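Local coordinates for putative Outer membrane protein (Helicobacter pylori, PDB 6GW5), which probably serves as an outer-membrane adhesin, the SabA type of the Hop family, whose extracellular lectin-like domain would attach the bacterium to host glycans, at residues I69-Y79 with A170-I181. Residues are numbered along the deposited sequence; the frame is centred on the assembly and turned at random.
Sequences ITSVLGFWSLY and ALNLAQQLMDLI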
loop_
_atom_site.group_PDB
_atom_site.type_symbol
_atom_site.label_atom_id
_atom_site.label_comp_id
_atom_site.label_asym_id
_atom_site.label_seq_id
_atom_site.Cartn_x
_atom_site.Cartn_y
_atom_site.Cartn_z
ATOM N N ILE A 69 2.921 -9.049 -13.295
ATOM C CA ILE A 69 3.118 -10.133 -14.247
ATOM C C ILE A 69 3.441 -9.578 -15.599
ATOM O O ILE A 69 4.364 -10.021 -16.242
ATOM C CB ILE A 69 1.871 -11.015 -14.402
ATOM C CG1 ILE A 69 1.551 -11.775 -13.115
ATOM C CG2 ILE A 69 2.046 -12.004 -15.540
ATOM C CD1 ILE A 69 2.739 -12.403 -12.438
ATOM N N THR A 70 2.668 -8.615 -16.052
ATOM C CA THR A 70 2.969 -7.937 -17.300
ATOM C C THR A 70 4.477 -7.525 -17.299
ATOM O O THR A 70 5.212 -7.765 -18.262
ATOM C CB THR A 70 2.047 -6.711 -17.456
ATOM O OG1 THR A 70 0.699 -7.139 -17.728
ATOM C CG2 THR A 70 2.532 -5.737 -18.538
ATOM N N SER A 71 4.895 -6.861 -16.231
ATOM C CA SER A 71 6.205 -6.282 -16.177
ATOM C C SER A 71 7.298 -7.393 -16.155
ATOM O O SER A 71 8.365 -7.208 -16.672
ATOM C CB SER A 71 6.317 -5.319 -14.980
ATOM O OG SER A 71 6.637 -6.043 -13.814
ATOM N N VAL A 72 6.977 -8.552 -15.591
ATOM C CA VAL A 72 7.869 -9.694 -15.584
ATOM C C VAL A 72 8.022 -10.250 -16.985
ATOM O O VAL A 72 9.143 -10.462 -17.430
ATOM C CB VAL A 72 7.397 -10.786 -14.608
ATOM C CG1 VAL A 72 8.178 -12.082 -14.795
ATOM C CG2 VAL A 72 7.582 -10.304 -13.181
ATOM N N LEU A 73 6.897 -10.452 -17.667
ATOM C CA LEU A 73 6.915 -10.859 -19.057
ATOM C C LEU A 73 7.571 -9.822 -19.959
ATOM O O LEU A 73 8.203 -10.175 -20.945
ATOM C CB LEU A 73 5.518 -11.189 -19.545
ATOM C CG LEU A 73 4.925 -12.444 -18.848
ATOM C CD1 LEU A 73 3.449 -12.585 -19.184
ATOM C CD2 LEU A 73 5.628 -13.743 -19.233
ATOM N N GLY A 74 7.482 -8.550 -19.595
ATOM C CA GLY A 74 8.097 -7.518 -20.354
ATOM C C GLY A 74 9.598 -7.629 -20.220
ATOM O O GLY A 74 10.319 -7.527 -21.212
ATOM N N PHE A 75 10.091 -7.794 -18.997
ATOM C CA PHE A 75 11.507 -7.914 -18.824
ATOM C C PHE A 75 11.987 -9.162 -19.546
ATOM O O PHE A 75 12.994 -9.146 -20.213
ATOM C CB PHE A 75 11.932 -7.984 -17.364
ATOM C CG PHE A 75 13.382 -8.024 -17.231
ATOM C CD1 PHE A 75 14.102 -6.876 -17.415
ATOM C CD2 PHE A 75 14.049 -9.225 -17.108
ATOM C CE1 PHE A 75 15.496 -6.902 -17.415
ATOM C CE2 PHE A 75 15.438 -9.258 -17.066
ATOM C CZ PHE A 75 16.163 -8.095 -17.217
ATOM N N TRP A 76 11.256 -10.247 -19.428
ATOM C CA TRP A 76 11.633 -11.457 -20.132
ATOM C C TRP A 76 11.767 -11.173 -21.616
ATOM O O TRP A 76 12.724 -11.583 -22.258
ATOM C CB TRP A 76 10.611 -12.604 -19.898
ATOM C CG TRP A 76 10.864 -13.800 -20.774
ATOM C CD1 TRP A 76 10.165 -14.163 -21.874
ATOM C CD2 TRP A 76 11.958 -14.702 -20.668
ATOM N NE1 TRP A 76 10.739 -15.271 -22.457
ATOM C CE2 TRP A 76 11.853 -15.617 -21.745
ATOM C CE3 TRP A 76 13.030 -14.814 -19.778
ATOM C CZ2 TRP A 76 12.759 -16.674 -21.942
ATOM C CZ3 TRP A 76 13.953 -15.873 -19.970
ATOM C CH2 TRP A 76 13.793 -16.802 -21.051
ATOM N N SER A 77 10.800 -10.470 -22.159
ATOM C CA SER A 77 10.801 -10.205 -23.573
ATOM C C SER A 77 12.045 -9.362 -23.939
ATOM O O SER A 77 12.665 -9.576 -24.960
ATOM C CB SER A 77 9.474 -9.579 -23.963
ATOM O OG SER A 77 9.603 -8.660 -25.003
ATOM N N LEU A 78 12.441 -8.450 -23.076
ATOM C CA LEU A 78 13.632 -7.654 -23.332
ATOM C C LEU A 78 14.863 -8.513 -23.302
ATOM O O LEU A 78 15.685 -8.446 -24.201
ATOM C CB LEU A 78 13.796 -6.534 -22.295
ATOM C CG LEU A 78 12.784 -5.378 -22.230
ATOM C CD1 LEU A 78 13.132 -4.444 -21.072
ATOM C CD2 LEU A 78 12.696 -4.611 -23.520
ATOM N N TYR A 79 14.977 -9.288 -22.239
ATOM C CA TYR A 79 16.154 -10.110 -21.918
ATOM C C TYR A 79 16.357 -11.233 -22.885
ATOM O O TYR A 79 17.462 -11.452 -23.387
ATOM C CB TYR A 79 15.941 -10.705 -20.543
ATOM C CG TYR A 79 16.924 -11.719 -19.988
ATOM C CD1 TYR A 79 18.172 -11.335 -19.543
ATOM C CD2 TYR A 79 16.535 -13.038 -19.766
ATOM C CE1 TYR A 79 19.033 -12.243 -18.940
ATOM C CE2 TYR A 79 17.399 -13.960 -19.178
ATOM C CZ TYR A 79 18.645 -13.549 -18.752
ATOM O OH TYR A 79 19.515 -14.439 -18.158
ATOM N N ALA A 170 0.910 -18.030 -10.688
ATOM C CA ALA A 170 1.574 -16.996 -11.496
ATOM C C ALA A 170 2.690 -16.278 -10.743
ATOM O O ALA A 170 3.800 -16.130 -11.251
ATOM C CB ALA A 170 0.580 -15.998 -12.007
ATOM N N LEU A 171 2.428 -15.871 -9.522
ATOM C CA LEU A 171 3.481 -15.258 -8.728
ATOM C C LEU A 171 4.650 -16.209 -8.440
ATOM O O LEU A 171 5.788 -15.780 -8.398
ATOM C CB LEU A 171 2.916 -14.704 -7.433
ATOM C CG LEU A 171 2.108 -13.404 -7.576
ATOM C CD1 LEU A 171 1.399 -13.106 -6.266
ATOM C CD2 LEU A 171 2.968 -12.209 -7.972
ATOM N N ASN A 172 4.366 -17.499 -8.234
ATOM C CA ASN A 172 5.408 -18.479 -7.944
ATOM C C ASN A 172 6.245 -18.691 -9.210
ATOM O O ASN A 172 7.482 -18.779 -9.134
ATOM C CB ASN A 172 4.795 -19.793 -7.430
ATOM C CG ASN A 172 5.728 -20.540 -6.493
ATOM O OD1 ASN A 172 6.435 -21.455 -6.923
ATOM N ND2 ASN A 172 5.739 -20.159 -5.210
ATOM N N LEU A 173 5.562 -18.730 -10.361
ATOM C CA LEU A 173 6.241 -18.834 -11.634
ATOM C C LEU A 173 7.181 -17.665 -11.763
ATOM O O LEU A 173 8.373 -17.850 -11.925
ATOM C CB LEU A 173 5.249 -18.889 -12.807
ATOM C CG LEU A 173 4.384 -20.168 -12.897
ATOM C CD1 LEU A 173 3.333 -20.052 -13.984
ATOM C CD2 LEU A 173 5.233 -21.404 -13.175
ATOM N N ALA A 174 6.636 -16.471 -11.648
ATOM C CA ALA A 174 7.421 -15.263 -11.744
ATOM C C ALA A 174 8.584 -15.280 -10.801
ATOM O O ALA A 174 9.679 -14.858 -11.154
ATOM C CB ALA A 174 6.543 -14.037 -11.460
ATOM N N GLN A 175 8.346 -15.719 -9.570
ATOM C CA GLN A 175 9.413 -15.782 -8.543
ATOM C C GLN A 175 10.563 -16.679 -9.011
ATOM O O GLN A 175 11.728 -16.349 -8.813
ATOM C CB GLN A 175 8.851 -16.290 -7.217
ATOM C CG GLN A 175 9.884 -16.541 -6.113
ATOM C CD GLN A 175 10.095 -15.277 -5.318
ATOM O OE1 GLN A 175 9.492 -15.118 -4.265
ATOM N NE2 GLN A 175 10.880 -14.331 -5.848
ATOM N N GLN A 176 10.209 -17.814 -9.601
ATOM C CA GLN A 176 11.209 -18.781 -10.041
ATOM C C GLN A 176 12.039 -18.255 -11.201
ATOM O O GLN A 176 13.280 -18.348 -11.198
ATOM C CB GLN A 176 10.546 -20.086 -10.436
ATOM C CG GLN A 176 10.179 -20.935 -9.236
ATOM C CD GLN A 176 9.411 -22.142 -9.663
ATOM O OE1 GLN A 176 9.978 -23.066 -10.240
ATOM N NE2 GLN A 176 8.114 -22.127 -9.465
ATOM N N LEU A 177 11.338 -17.637 -12.135
ATOM C CA LEU A 177 11.944 -17.085 -13.328
ATOM C C LEU A 177 12.921 -15.970 -13.068
ATOM O O LEU A 177 13.963 -15.898 -13.729
ATOM C CB LEU A 177 10.857 -16.586 -14.269
ATOM C CG LEU A 177 11.314 -15.910 -15.548
ATOM C CD1 LEU A 177 12.278 -16.776 -16.335
ATOM C CD2 LEU A 177 10.113 -15.593 -16.419
ATOM N N MET A 178 12.600 -15.112 -12.115
ATOM C CA MET A 178 13.470 -13.966 -11.808
ATOM C C MET A 178 14.630 -14.391 -10.917
ATOM O O MET A 178 15.712 -13.810 -11.005
ATOM C CB MET A 178 12.690 -12.813 -11.161
ATOM C CG MET A 178 11.535 -12.286 -11.993
ATOM S SD MET A 178 11.994 -11.328 -13.435
ATOM C CE MET A 178 12.820 -10.003 -12.559
ATOM N N ASP A 179 14.412 -15.352 -10.018
ATOM C CA ASP A 179 15.530 -15.892 -9.209
ATOM C C ASP A 179 16.545 -16.519 -10.131
ATOM O O ASP A 179 17.742 -16.301 -9.972
ATOM C CB ASP A 179 15.052 -16.946 -8.213
ATOM C CG ASP A 179 14.336 -16.352 -7.003
ATOM O OD1 ASP A 179 14.608 -15.186 -6.637
ATOM O OD2 ASP A 179 13.514 -17.092 -6.414
ATOM N N LEU A 180 16.052 -17.267 -11.120
ATOM C CA LEU A 180 16.907 -17.956 -12.066
ATOM C C LEU A 180 17.717 -16.981 -12.901
ATOM O O LEU A 180 18.945 -17.130 -13.041
ATOM C CB LEU A 180 16.082 -18.857 -12.964
ATOM C CG LEU A 180 16.785 -20.024 -13.687
ATOM C CD1 LEU A 180 17.711 -20.851 -12.794
ATOM C CD2 LEU A 180 15.703 -20.917 -14.307
ATOM N N ILE A 181 17.037 -15.955 -13.427
ATOM C CA ILE A 181 17.722 -14.885 -14.156
ATOM C C ILE A 181 18.803 -14.228 -13.275
ATOM O O ILE A 181 19.928 -14.054 -13.727
ATOM C CB ILE A 181 16.734 -13.834 -14.715
ATOM C CG1 ILE A 181 16.021 -14.393 -15.930
ATOM C CG2 ILE A 181 17.460 -12.559 -15.106
ATOM C CD1 ILE A 181 14.805 -13.604 -16.392
#
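Ile181 of helix 167-183 lies against Tyr79 of helix 60-79 and fits among three aromatic rings. Its CG2 sits over one face of the Tyr79 ring, 4.3 Å from the centroid, a CH-pi contact displaced toward the rim. CG1 comes to 3.6 Å from Tyr79 CE2. A beta-branched residue suits this place because its two arms diverge at once. CG1, anti to the carbonyl carbon (chi1 -75°), and CD1 beyond it run along Tyr79 to the edge of the Trp76 indole, where CD1 lies near the ring plane, 4.0 Å from Trp76 CE3. CG2, anti to the backbone N, meets the Tyr79 face and also touches Phe75. Leu177, one turn earlier, sends CD1 to Trp76 CE3 as well.

Val72 points toward the partner helix and lies opposite Ala174, whose lone methyl suits a place where the CA atoms of the two residues are 6.8 Å apart. Its CG1 touches Ala174 CB at 4.2 Å, and also Leu177 CD2. The flexible methionine chain of Met178, bent at chi2 and chi3, brings SD to Val72 CG1 at 4.1 Å. One turn earlier, Ile69 reaches with CD1 to the small Ala170 and Ala174 and grazes Leu171.

No hydrogen bond spans the interface. Helix 215-240 also packs against Val72, Ala174 and Met178, and helix 122-139 against Ile69 and Trp76. With axes 10.7 Å apart, this is apolar packing of helices running in the same general direction, inclined by 31°, within the largely helical adhesin domain.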